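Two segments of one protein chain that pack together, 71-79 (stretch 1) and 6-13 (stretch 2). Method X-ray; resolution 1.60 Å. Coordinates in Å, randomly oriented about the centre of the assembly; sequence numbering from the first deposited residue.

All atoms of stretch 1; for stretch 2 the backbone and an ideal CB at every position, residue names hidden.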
# COMPACT_ATOMS: atom_id res chain seq x y z
N LYS A 71 -6.35 2.35 8.99
CA LYS A 71 -7.55 1.52 9.13
C LYS A 71 -8.17 1.26 7.77
O LYS A 71 -8.70 0.19 7.54
CB LYS A 71 -8.57 2.15 10.06
CG LYS A 71 -8.17 1.99 11.52
CD LYS A 71 -9.22 2.63 12.44
CE LYS A 71 -8.57 3.35 13.60
NZ LYS A 71 -9.59 4.02 14.45
N ASN A 72 -8.13 2.25 6.87
CA ASN A 72 -8.65 1.99 5.53
C ASN A 72 -7.81 0.90 4.83
O ASN A 72 -8.36 0.00 4.19
CB ASN A 72 -8.67 3.28 4.69
CG ASN A 72 -9.87 4.13 5.01
OD1 ASN A 72 -11.00 3.63 4.99
ND2 ASN A 72 -9.66 5.40 5.31
N LEU A 73 -6.48 0.98 4.93
CA LEU A 73 -5.64 -0.03 4.30
C LEU A 73 -5.92 -1.40 4.88
O LEU A 73 -5.83 -2.39 4.16
CB LEU A 73 -4.15 0.30 4.45
CG LEU A 73 -3.73 1.60 3.77
CD1 LEU A 73 -2.24 1.76 3.98
CD2 LEU A 73 -4.03 1.59 2.28
N MET A 74 -6.23 -1.45 6.18
CA MET A 74 -6.56 -2.73 6.80
C MET A 74 -7.91 -3.25 6.29
O MET A 74 -8.03 -4.45 5.99
CB MET A 74 -6.56 -2.58 8.32
CG MET A 74 -5.17 -2.25 8.81
SD MET A 74 -5.19 -1.90 10.64
CE MET A 74 -6.31 -0.83 10.81
N ASP A 75 -8.90 -2.36 6.21
CA ASP A 75 -10.22 -2.74 5.73
C ASP A 75 -10.11 -3.23 4.26
O ASP A 75 -10.80 -4.14 3.86
CB ASP A 75 -11.17 -1.56 5.76
CG ASP A 75 -11.55 -1.13 7.16
OD1 ASP A 75 -11.22 -1.84 8.15
OD2 ASP A 75 -12.18 -0.06 7.27
N TYR A 76 -9.21 -2.63 3.48
CA TYR A 76 -9.06 -3.05 2.07
C TYR A 76 -8.41 -4.42 1.93
O TYR A 76 -8.47 -5.03 0.87
CB TYR A 76 -8.15 -2.08 1.28
CG TYR A 76 -8.62 -0.66 1.19
CD1 TYR A 76 -9.95 -0.32 1.24
CD2 TYR A 76 -7.68 0.36 1.00
CE1 TYR A 76 -10.37 0.99 1.11
CE2 TYR A 76 -8.07 1.68 0.87
CZ TYR A 76 -9.41 2.00 0.92
OH TYR A 76 -9.81 3.31 0.78
N GLY A 77 -7.74 -4.88 2.99
CA GLY A 77 -7.05 -6.15 2.96
C GLY A 77 -5.57 -6.03 2.62
O GLY A 77 -4.91 -7.01 2.31
N PHE A 78 -5.04 -4.81 2.73
CA PHE A 78 -3.63 -4.57 2.37
C PHE A 78 -2.63 -4.54 3.52
O PHE A 78 -1.41 -4.62 3.29
CB PHE A 78 -3.48 -3.25 1.59
CG PHE A 78 -4.25 -3.20 0.28
CD1 PHE A 78 -4.66 -4.36 -0.38
CD2 PHE A 78 -4.55 -1.96 -0.30
CE1 PHE A 78 -5.35 -4.27 -1.60
CE2 PHE A 78 -5.24 -1.87 -1.51
CZ PHE A 78 -5.65 -3.04 -2.17
N ALA A 79 -3.14 -4.45 4.74
CA ALA A 79 -2.26 -4.41 5.89
C ALA A 79 -2.96 -4.99 7.09
O ALA A 79 -4.20 -5.11 7.13
CB ALA A 79 -1.88 -2.94 6.17
N UNK A 6 -19.19 -0.34 9.39
CA UNK A 6 -18.57 0.97 9.27
C UNK A 6 -17.26 0.86 8.51
O UNK A 6 -16.69 1.87 8.11
CB UNK A 6 -18.34 1.59 10.65
N UNK A 7 -16.80 -0.36 8.32
CA UNK A 7 -15.54 -0.60 7.62
C UNK A 7 -15.64 -0.38 6.14
O UNK A 7 -16.71 -0.54 5.55
CB UNK A 7 -15.05 -2.03 7.88
N UNK A 8 -14.52 -0.02 5.52
CA UNK A 8 -14.51 0.17 4.08
C UNK A 8 -14.55 -1.23 3.47
O UNK A 8 -14.23 -2.22 4.13
CB UNK A 8 -13.29 0.97 3.61
N UNK A 9 -14.94 -1.31 2.21
CA UNK A 9 -15.03 -2.60 1.54
C UNK A 9 -13.66 -3.19 1.20
O UNK A 9 -12.72 -2.45 0.90
CB UNK A 9 -15.86 -2.46 0.26
N UNK A 10 -13.54 -4.51 1.27
CA UNK A 10 -12.29 -5.17 0.92
C UNK A 10 -11.98 -4.96 -0.56
O UNK A 10 -12.90 -4.92 -1.38
CB UNK A 10 -12.36 -6.66 1.25
N UNK A 11 -10.71 -4.80 -0.89
CA UNK A 11 -10.32 -4.68 -2.29
C UNK A 11 -9.69 -5.98 -2.74
O UNK A 11 -9.23 -6.10 -3.88
CB UNK A 11 -9.36 -3.51 -2.50
N UNK A 12 -9.65 -6.97 -1.85
CA UNK A 12 -9.04 -8.24 -2.22
C UNK A 12 -10.15 -9.22 -2.65
O UNK A 12 -10.92 -9.72 -1.81
CB UNK A 12 -8.22 -8.81 -1.06
N UNK A 13 -10.23 -9.48 -3.95
CA UNK A 13 -11.23 -10.38 -4.52
C UNK A 13 -10.77 -11.82 -4.41
O UNK A 13 -11.54 -12.70 -4.01
CB UNK A 13 -11.51 -10.02 -5.98

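Stretch 2 is extended from 7 to 10 and bends at 11; it runs past the end of the helix in stretch 1 and the Schellman turn at Gly-77.

At position 6 the CA-to-CB bond points sideways, and the ideal CB has no atom of stretch 1 within 5.5 Å. Almost any side chain would suit. The residue is Ala-6, which makes no contact.

At position 7 the bond also points sideways. The ideal CB lies 3.5 Å from Asp-75 OD2, but beyond it is open space. Many side chains fit; an acidic one would gain nothing from the nearby carboxylate. The residue is Met-7.

Position 8 points toward the helix. Its ideal CB is 3.8 Å from both Asn-72 OD1 and Tyr-76 CE1, and 3.9 Å from Asp-75 CB. With neighbours this close, a small side chain suits best. The backbone N donates a hydrogen bond to Asp-75 OD2 (2.9 Å, 165°), which needs a free N-H and so excludes proline. The residue is Ala-8. Its methyl group packs against Tyr-76.

Position 9 points away, so polar or charged residues are natural. The residue is Glu-9, with an extended side chain. Its backbone O approaches the edge of the Tyr-76 ring, 3.5 Å from CD1.

At position 10 the bond points sideways, and the ideal CB is 4.0 Å from Asp-75 O and 4.2 Å from Tyr-76 O. Small or polar residues would suit. The residue is Ser-10. Its OG accepts a hydrogen bond from the backbone N of position 12 (3.0 Å). Its CA makes a CA-H...O contact with Asp-75 O (3.5 Å).

Position 11 points toward stretch 1, with its ideal CB 3.8 Å from Phe-78 CZ. The backbone N donates to Tyr-76 O (2.9 Å, 165°), again excluding proline. A long side chain could cross the Tyr-76 ring; Met, Arg, Lys or Gln would serve. The residue is Lys-11. Its CE sits 3.5 Å from the ring centroid of Tyr-76, nearly on the normal, and its NZ makes a cation-pi contact, 4.4 Å from the same centroid and over the face. A water accepts from Lys-11 NZ (2.8 Å) and donates weakly to Tyr-76 OH (3.3 Å).

Position 12 points toward stretch 1; its ideal CB is 4.2 Å from Tyr-76 O, 5.0 Å from Gly-77 CA and 5.4 Å from Phe-78 CE1. Its backbone angles are strand-like. A beta-branched or medium apolar residue fits. The residue is Val-12. Its CG2 reaches Gly-77 O (3.8 Å) and Phe-78 CE1 (4.1 Å). A CB on Gly-77 would clash with this methyl.

Position 13 is out of reach, leaving the choice open. The residue is Leu-13.

Stretch 2 (6-13) AMAESKVL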
# COMPACT_ATOMS: atom_id res chain seq x y z
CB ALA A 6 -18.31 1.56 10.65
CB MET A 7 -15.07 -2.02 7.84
CG MET A 7 -15.43 -2.56 9.20
SD MET A 7 -14.12 -3.52 9.89
CE MET A 7 -14.38 -5.01 9.26
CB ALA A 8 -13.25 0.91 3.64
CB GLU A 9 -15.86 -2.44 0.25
CG GLU A 9 -16.10 -3.74 -0.50
CD GLU A 9 -17.03 -3.58 -1.71
OE1 GLU A 9 -16.70 -2.79 -2.63
OE2 GLU A 9 -18.08 -4.26 -1.73
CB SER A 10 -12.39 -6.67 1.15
OG SER A 10 -11.27 -7.34 0.67
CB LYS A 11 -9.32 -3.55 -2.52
CG LYS A 11 -9.88 -2.17 -2.21
CD LYS A 11 -8.90 -1.09 -2.70
CE LYS A 11 -9.44 0.29 -2.35
NZ LYS A 11 -10.83 0.51 -2.91
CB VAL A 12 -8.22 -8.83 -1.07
CG1 VAL A 12 -7.67 -10.19 -1.47
CG2 VAL A 12 -7.06 -7.89 -0.72
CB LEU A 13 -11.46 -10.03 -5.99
CG LEU A 13 -12.33 -8.79 -6.20
CD1 LEU A 13 -12.27 -8.36 -7.66
CD2 LEU A 13 -13.76 -9.10 -5.77
O HOH W 1 -11.62 3.04 -1.98
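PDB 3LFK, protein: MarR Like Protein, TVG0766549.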